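Local coordinates for angiopoietin-related protein 6 (Homo sapiens, PDB 6Y43) that is a secreted angiopoietin-like factor whose fibrinogen-like globe domain binds calcium and probably mediates recognition of partner molecules, at residues L81-V86 against F116-E121. Numbering follows the deposited sequence.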
loop_
_atom_site.group_PDB
_atom_site.type_symbol
_atom_site.label_atom_id
_atom_site.label_comp_id
_atom_site.label_asym_id
_atom_site.label_seq_id
_atom_site.Cartn_x
_atom_site.Cartn_y
_atom_site.Cartn_z
ATOM N N LEU A 81 0.261 -3.439 -6.302
ATOM C CA LEU A 81 -0.399 -4.674 -6.724
ATOM C C LEU A 81 -1.541 -4.396 -7.690
ATOM O O LEU A 81 -1.806 -5.212 -8.586
ATOM C CB LEU A 81 -0.913 -5.455 -5.514
ATOM C CG LEU A 81 -1.525 -6.823 -5.801
ATOM C CD1 LEU A 81 -0.468 -7.720 -6.492
ATOM C CD2 LEU A 81 -2.042 -7.460 -4.523
ATOM N N GLY A 82 -2.236 -3.272 -7.510
ATOM C CA GLY A 82 -3.336 -2.872 -8.373
ATOM C C GLY A 82 -4.647 -2.735 -7.630
ATOM O O GLY A 82 -4.990 -3.565 -6.783
ATOM N N LEU A 83 -5.403 -1.689 -7.975
ATOM C CA LEU A 83 -6.691 -1.482 -7.339
ATOM C C LEU A 83 -7.629 -2.660 -7.569
ATOM O O LEU A 83 -8.371 -3.056 -6.659
ATOM C CB LEU A 83 -7.314 -0.201 -7.865
ATOM C CG LEU A 83 -6.554 1.073 -7.482
ATOM C CD1 LEU A 83 -6.925 2.192 -8.456
ATOM C CD2 LEU A 83 -6.793 1.495 -6.048
ATOM N N GLU A 84 -7.642 -3.218 -8.786
ATOM C CA GLU A 84 -8.579 -4.312 -9.041
ATOM C C GLU A 84 -8.162 -5.552 -8.263
ATOM O O GLU A 84 -9.002 -6.120 -7.545
ATOM C CB GLU A 84 -8.702 -4.567 -10.544
ATOM C CG GLU A 84 -9.713 -5.679 -10.892
ATOM C CD GLU A 84 -11.143 -5.373 -10.412
ATOM O OE1 GLU A 84 -11.462 -4.188 -10.135
ATOM O OE2 GLU A 84 -11.954 -6.330 -10.319
ATOM N N PRO A 85 -6.911 -6.014 -8.329
ATOM C CA PRO A 85 -6.519 -7.141 -7.462
ATOM C C PRO A 85 -6.806 -6.890 -5.982
ATOM O O PRO A 85 -7.309 -7.772 -5.271
ATOM C CB PRO A 85 -5.015 -7.285 -7.749
ATOM C CG PRO A 85 -4.817 -6.678 -9.101
ATOM C CD PRO A 85 -5.815 -5.548 -9.191
ATOM N N VAL A 86 -6.537 -5.687 -5.490
ATOM C CA VAL A 86 -6.770 -5.437 -4.066
ATOM C C VAL A 86 -8.266 -5.434 -3.759
ATOM O O VAL A 86 -8.703 -5.922 -2.706
ATOM C CB VAL A 86 -6.098 -4.119 -3.626
ATOM C CG1 VAL A 86 -6.513 -3.778 -2.193
ATOM C CG2 VAL A 86 -4.595 -4.214 -3.755
ATOM N N PHE A 116 -10.110 -2.963 6.223
ATOM C CA PHE A 116 -9.541 -2.320 5.043
ATOM C C PHE A 116 -10.246 -2.938 3.848
ATOM O O PHE A 116 -10.265 -4.162 3.703
ATOM C CB PHE A 116 -8.018 -2.509 4.953
ATOM C CG PHE A 116 -7.455 -2.133 3.603
ATOM C CD1 PHE A 116 -7.340 -0.804 3.243
ATOM C CD2 PHE A 116 -7.061 -3.095 2.686
ATOM C CE1 PHE A 116 -6.843 -0.436 1.998
ATOM C CE2 PHE A 116 -6.586 -2.726 1.443
ATOM C CZ PHE A 116 -6.480 -1.403 1.091
ATOM N N SER A 117 -10.834 -2.110 3.002
ATOM C CA SER A 117 -11.411 -2.612 1.765
ATOM C C SER A 117 -11.526 -1.466 0.779
ATOM O O SER A 117 -11.408 -0.287 1.138
ATOM C CB SER A 117 -12.774 -3.268 1.992
ATOM O OG SER A 117 -13.718 -2.285 2.330
ATOM N N LEU A 118 -11.800 -1.837 -0.470
ATOM C CA LEU A 118 -12.041 -0.904 -1.556
ATOM C C LEU A 118 -13.401 -1.177 -2.175
ATOM O O LEU A 118 -13.814 -2.334 -2.283
ATOM C CB LEU A 118 -10.956 -1.023 -2.635
ATOM C CG LEU A 118 -9.492 -0.798 -2.254
ATOM C CD1 LEU A 118 -8.611 -0.910 -3.478
ATOM C CD2 LEU A 118 -9.325 0.556 -1.558
ATOM N N GLU A 119 -14.105 -0.116 -2.571
ATOM C CA GLU A 119 -15.236 -0.270 -3.466
ATOM C C GLU A 119 -14.728 -0.679 -4.839
ATOM O O GLU A 119 -13.544 -0.541 -5.139
ATOM C CB GLU A 119 -16.007 1.037 -3.589
ATOM C CG GLU A 119 -16.641 1.542 -2.321
ATOM C CD GLU A 119 -17.800 0.687 -1.886
ATOM O OE1 GLU A 119 -18.451 0.080 -2.766
ATOM O OE2 GLU A 119 -18.054 0.619 -0.663
ATOM N N PRO A 120 -15.613 -1.120 -5.725
ATOM C CA PRO A 120 -15.192 -1.488 -7.083
ATOM C C PRO A 120 -14.877 -0.262 -7.935
ATOM O O PRO A 120 -15.036 0.888 -7.505
ATOM C CB PRO A 120 -16.392 -2.289 -7.618
ATOM C CG PRO A 120 -17.570 -1.842 -6.787
ATOM C CD PRO A 120 -17.020 -1.458 -5.440
ATOM N N GLU A 121 -14.416 -0.533 -9.166
ATOM C CA GLU A 121 -14.066 0.555 -10.070
ATOM C C GLU A 121 -15.243 1.500 -10.284
ATOM O O GLU A 121 -15.050 2.720 -10.400
ATOM C CB GLU A 121 -13.597 0.007 -11.421
ATOM C CG GLU A 121 -13.191 1.128 -12.375
ATOM C CD GLU A 121 -12.620 0.636 -13.694
ATOM O OE1 GLU A 121 -12.960 -0.486 -14.107
ATOM O OE2 GLU A 121 -11.828 1.388 -14.312
HETATM O O HOH W 1 -14.163 -3.295 -9.853
#
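Phe116 meets Val86 through the rim of its ring: Val86 CG1 lies 3.8 Å from Phe116 CE2, near the ring plane, so the methyl packs on the edge and not on a face. The phenyl reaches this methyl because its CG is anti to the backbone N (chi1 167°), although the CB bond itself does not aim at residues 81-86. Two residues on, Leu118 is directed toward the helix, and its CD1 serves as the shared contact point. That methyl sits 3.8 Å from Val86 CG1 and 4.0 Å from Leu83 CD2, the two leucine side chains crossing at about a right angle; it also lies 3.8 Å from the carbonyl Leu83 O. Val86 CG1 thus touches both Phe116 CE2 and Leu118 CD1, with all four side chains buried.

Beyond the strand the join turns polar. One water accepts from Glu121 N at 2.9 Å and donates to Glu84 OE1 at 2.9 Å, linking segments that share no direct hydrogen bond. Glu84 OE1 also pairs with Tyr125 OH. It lies 5.6 Å from Glu121 OE1, a closeness of like charges that the Lys69 salt bridge to Glu121 OE1 probably offsets; Trp65 NE1 donates to Glu121 OE2.

Gly82 holds the N-cap position of helix 83-90, and the bond from Val86 N to Gly82 O, 2.9 Å long, belongs to its first turn. In this fibrinogen C-terminal globular domain the contact lays that turn against the end of strand 108-118, itself paired with strand 127-133; Ile51 of strand 48-54, in the same antiparallel sheet, touches both Val86 and Phe116.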